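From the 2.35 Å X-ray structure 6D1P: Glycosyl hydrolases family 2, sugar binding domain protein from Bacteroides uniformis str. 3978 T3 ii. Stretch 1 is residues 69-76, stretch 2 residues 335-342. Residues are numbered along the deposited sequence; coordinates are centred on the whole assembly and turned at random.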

ATOM      1  N   LEU A  69      14.280   3.448  14.645  1.00 28.69           N
ATOM      2  CA  LEU A  69      14.468   4.765  14.032  1.00 30.40           C
ATOM      3  C   LEU A  69      15.948   5.047  13.775  1.00 30.27           C
ATOM      4  O   LEU A  69      16.817   4.549  14.495  1.00 30.82           O
ATOM      5  N   PRO A  70      16.265   5.857  12.749  1.00 33.17           N
ATOM      6  CA  PRO A  70      15.315   6.488  11.822  1.00 28.51           C
ATOM      7  C   PRO A  70      14.670   5.499  10.856  1.00 27.55           C
ATOM      8  O   PRO A  70      15.224   4.440  10.568  1.00 26.65           O
ATOM      9  N   HIS A  71      13.501   5.872  10.347  1.00 26.78           N
ATOM     10  CA  HIS A  71      12.669   4.971   9.572  1.00 24.21           C
ATOM     11  C   HIS A  71      11.970   5.742   8.462  1.00 26.47           C
ATOM     12  O   HIS A  71      11.598   6.912   8.626  1.00 24.25           O
ATOM     13  N   CYS A  72      11.765   5.068   7.333  1.00 25.31           N
ATOM     14  CA  CYS A  72      11.202   5.732   6.169  1.00 24.84           C
ATOM     15  C   CYS A  72      10.132   4.858   5.525  1.00 24.47           C
ATOM     16  O   CYS A  72      10.350   3.659   5.329  1.00 21.23           O
ATOM     17  N   PHE A  73       8.985   5.475   5.183  1.00 23.07           N
ATOM     18  CA  PHE A  73       7.901   4.759   4.508  1.00 22.32           C
ATOM     19  C   PHE A  73       8.384   4.051   3.248  1.00 24.17           C
ATOM     20  O   PHE A  73       7.788   3.060   2.822  1.00 19.88           O
ATOM     21  N   ASN A  74       9.431   4.566   2.610  1.00 23.05           N
ATOM     22  CA  ASN A  74       9.729   4.187   1.239  1.00 20.63           C
ATOM     23  C   ASN A  74      11.102   3.533   1.127  1.00 22.89           C
ATOM     24  O   ASN A  74      11.721   3.550   0.054  1.00 20.08           O
ATOM     25  N   ALA A  75      11.565   2.945   2.243  1.00 20.26           N
ATOM     26  CA  ALA A  75      12.842   2.245   2.288  1.00 23.33           C
ATOM     27  C   ALA A  75      13.003   1.277   1.122  1.00 24.05           C
ATOM     28  O   ALA A  75      14.108   1.106   0.598  1.00 21.63           O
ATOM     29  N   GLU A  76      11.926   0.643   0.699  1.00 20.30           N
ATOM     30  CA  GLU A  76      12.027  -0.249  -0.446  1.00 23.06           C
ATOM     31  C   GLU A  76      11.185   0.177  -1.636  1.00 24.72           C
ATOM     32  O   GLU A  76      11.618  -0.013  -2.780  1.00 20.93           O
ATOM     33  N   ALA A 335      20.519   3.470  -0.528  1.00 23.34           N
ATOM     34  CA  ALA A 335      20.005   2.134  -0.814  1.00 24.70           C
ATOM     35  C   ALA A 335      19.475   1.452   0.442  1.00 25.18           C
ATOM     36  O   ALA A 335      20.149   1.400   1.473  1.00 21.71           O
ATOM     37  N   GLY A 336      18.261   0.922   0.354  1.00 23.53           N
ATOM     38  CA  GLY A 336      17.701   0.162   1.446  1.00 23.06           C
ATOM     39  C   GLY A 336      17.023   0.968   2.524  1.00 27.66           C
ATOM     40  O   GLY A 336      16.298   0.384   3.340  1.00 27.62           O
ATOM     41  N   VAL A 337      17.215   2.286   2.575  1.00 24.59           N
ATOM     42  CA  VAL A 337      16.701   3.076   3.687  1.00 21.16           C
ATOM     43  C   VAL A 337      15.873   4.268   3.241  1.00 22.76           C
ATOM     44  O   VAL A 337      15.295   4.959   4.092  1.00 22.96           O
ATOM     45  N   GLY A 338      15.782   4.530   1.942  1.00 23.20           N
ATOM     46  CA  GLY A 338      15.174   5.772   1.503  1.00 19.44           C
ATOM     47  C   GLY A 338      15.903   6.946   2.129  1.00 23.89           C
ATOM     48  O   GLY A 338      17.125   7.116   1.958  1.00 24.94           O
ATOM     49  N   ALA A 339      15.165   7.763   2.895  1.00 22.18           N
ATOM     50  CA  ALA A 339      15.741   8.899   3.604  1.00 23.22           C
ATOM     51  C   ALA A 339      16.307   8.547   4.984  1.00 23.40           C
ATOM     52  O   ALA A 339      16.893   9.416   5.635  1.00 22.73           O
ATOM     53  N   ALA A 340      16.144   7.311   5.458  1.00 24.78           N
ATOM     54  CA  ALA A 340      16.503   6.964   6.838  1.00 25.35           C
ATOM     55  C   ALA A 340      17.997   6.623   6.951  1.00 25.22           C
ATOM     56  O   ALA A 340      18.407   5.508   7.279  1.00 24.82           O
ATOM     57  N   LEU A 341      18.820   7.634   6.707  1.00 22.16           N
ATOM     58  CA  LEU A 341      20.252   7.492   6.877  1.00 21.94           C
ATOM     59  C   LEU A 341      20.615   7.670   8.338  1.00 24.97           C
ATOM     60  O   LEU A 341      20.089   8.559   9.017  1.00 25.63           O
ATOM     61  N   THR A 342      21.501   6.803   8.818  1.00 24.51           N
ATOM     62  CA  THR A 342      22.121   6.935  10.124  1.00 27.28           C
ATOM     63  C   THR A 342      23.299   7.913  10.058  1.00 30.22           C
ATOM     64  O   THR A 342      23.817   8.236   8.984  1.00 27.44           O
TER

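Packing of residues 69-76 against residues 335-342, two irregular segments of one chain, far apart in sequence, that bury 362 Å² between them. Each segment folds into a tight turn, type I from Cys72 to Ala75 and type II' from Val337 to Ala340, and the two backbones come close: the CA atoms of Ala75 and Val337 lie 4.2 Å apart, those of His71 and Ala340 5.1 Å.

The main bump on the second segment is the methyl of Ala340, which points toward the first and settles into a shallow hollow lined by Pro70, the backbone of His71, and Cys72. Ala340 CB lies 3.5 Å from Pro70 O, 3.7 Å from His71 N, 4.1 Å from Pro70 CB and 4.0 Å from Cys72 CB. Pro70, which follows a cis peptide bond and has a C-gamma endo pucker, also points toward the second segment; its ring reaches past Ala340, with Pro70 CG 3.7 Å from Leu341 O.

The answering bump is Cys72, chi1 t (176°), whose side chain lies against the Val337-Ala340 turn. Cys72 CB packs 3.4 Å from Val337 O, while Cys72 SG sits 4.2 Å from Gly338 CA and 4.4 Å from Ala339 CB. The sulfur is also a polar centre: it accepts a hydrogen bond from Asn74 N to Cys72 SG (3.4 Å) within its own turn and a weak, nearly straight one from Ala339 N to Cys72 SG (3.6 Å, 168°) across the interface. Gly338 supplies the hollow that the sulfur needs. An ideal CB on Gly338 would point toward the first segment and clash with Cys72 SG at 2.8 Å, and the positive phi of Gly338 independently favours glycine.

Farther along, the Ala75 methyl, sideways by its CA-to-CB bond, still lies against the second segment, with Ala75 CB 3.5 Å from Gly336 O, and Ala75 CA rests 3.7 Å from Gly338 N and 3.8 Å from Val337 C. Ala75 O approaches Gly336 C to 3.5 Å, and a water lies at the margin, its O 2.7 Å from Ala75 O and accepting a hydrogen bond from Gly336 N (Gly336 N to water O 2.8 Å).

Several larger side chains point away. Leu69 (m, t), His71 (t), Phe73 (m) and Glu76 (chi1 -91°, between wells) point away from the second segment, as Val337 (m) and Leu341 (m, p) do from the first. Asn74 (m) points sideways, its side-chain amide satisfied outside the interface. Thr342 (p), also sideways, caps a backbone N at the start of the following helix.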

ATOM      1  CB  LEU A  69      13.894   5.876  14.917  1.00 27.30           C
ATOM      2  CG  LEU A  69      12.389   5.750  15.211  1.00 29.76           C
ATOM      3  CD1 LEU A  69      11.779   7.062  15.660  1.00 24.77           C
ATOM      4  CD2 LEU A  69      11.643   5.199  14.010  1.00 26.99           C
ATOM      5  CB  PRO A  70      16.178   7.491  11.060  1.00 26.79           C
ATOM      6  CG  PRO A  70      17.542   6.938  11.124  1.00 31.55           C
ATOM      7  CD  PRO A  70      17.654   6.254  12.463  1.00 33.00           C
ATOM      8  CB  HIS A  71      11.650   4.289  10.470  1.00 23.13           C
ATOM      9  CG  HIS A  71      10.629   3.509   9.716  1.00 26.99           C
ATOM     10  ND1 HIS A  71       9.407   4.039   9.359  1.00 23.69           N
ATOM     11  CD2 HIS A  71      10.661   2.249   9.221  1.00 25.88           C
ATOM     12  CE1 HIS A  71       8.722   3.128   8.691  1.00 25.49           C
ATOM     13  NE2 HIS A  71       9.461   2.036   8.593  1.00 27.18           N
ATOM     14  CB  CYS A  72      12.317   6.060   5.166  1.00 23.16           C
ATOM     15  SG  CYS A  72      11.740   6.785   3.638  1.00 23.35           S
ATOM     16  CB  PHE A  73       6.770   5.712   4.079  1.00 24.53           C
ATOM     17  CG  PHE A  73       6.012   6.367   5.210  1.00 21.08           C
ATOM     18  CD1 PHE A  73       6.370   6.178   6.536  1.00 21.63           C
ATOM     19  CD2 PHE A  73       4.934   7.189   4.921  1.00 19.61           C
ATOM     20  CE1 PHE A  73       5.666   6.791   7.552  1.00 21.29           C
ATOM     21  CE2 PHE A  73       4.219   7.808   5.922  1.00 20.25           C
ATOM     22  CZ  PHE A  73       4.585   7.619   7.245  1.00 22.14           C
ATOM     23  CB  ASN A  74       9.612   5.409   0.327  1.00 20.60           C
ATOM     24  CG  ASN A  74       8.362   6.229   0.611  1.00 20.45           C
ATOM     25  OD1 ASN A  74       8.443   7.288   1.225  1.00 22.71           O
ATOM     26  ND2 ASN A  74       7.192   5.738   0.164  1.00 23.45           N
ATOM     27  CB  ALA A  75      12.976   1.501   3.624  1.00 23.01           C
ATOM     28  CB  GLU A  76      11.633  -1.686  -0.047  1.00 25.07           C
ATOM     29  CG  GLU A  76      12.809  -2.533   0.416  1.00 36.27           C
ATOM     30  CD  GLU A  76      12.515  -4.040   0.376  1.00 53.61           C
ATOM     31  OE1 GLU A  76      13.439  -4.833   0.726  1.00 55.65           O
ATOM     32  OE2 GLU A  76      11.374  -4.424  -0.008  1.00 43.01           O
ATOM     33  CB  ALA A 335      21.109   1.279  -1.442  1.00 21.90           C
ATOM     34  CB  VAL A 337      17.839   3.534   4.624  1.00 22.94           C
ATOM     35  CG1 VAL A 337      18.655   2.336   5.067  1.00 18.19           C
ATOM     36  CG2 VAL A 337      18.731   4.634   3.931  1.00 20.69           C
ATOM     37  CB  ALA A 339      14.683  10.001   3.763  1.00 22.85           C
ATOM     38  CB  ALA A 340      15.625   5.825   7.334  1.00 24.84           C
ATOM     39  CB  LEU A 341      21.008   8.514   6.024  1.00 24.10           C
ATOM     40  CG  LEU A 341      21.101   8.199   4.528  1.00 26.40           C
ATOM     41  CD1 LEU A 341      19.737   8.265   3.853  1.00 21.70           C
ATOM     42  CD2 LEU A 341      22.124   9.118   3.821  1.00 20.13           C
ATOM     43  CB  THR A 342      22.607   5.573  10.623  1.00 34.32           C
ATOM     44  OG1 THR A 342      23.643   5.082   9.752  1.00 32.96           O
ATOM     45  CG2 THR A 342      21.439   4.568  10.661  1.00 27.11           C
TER
HETATM   46  O   HOH W   1      16.060   0.884  -1.312  1.00 21.44           O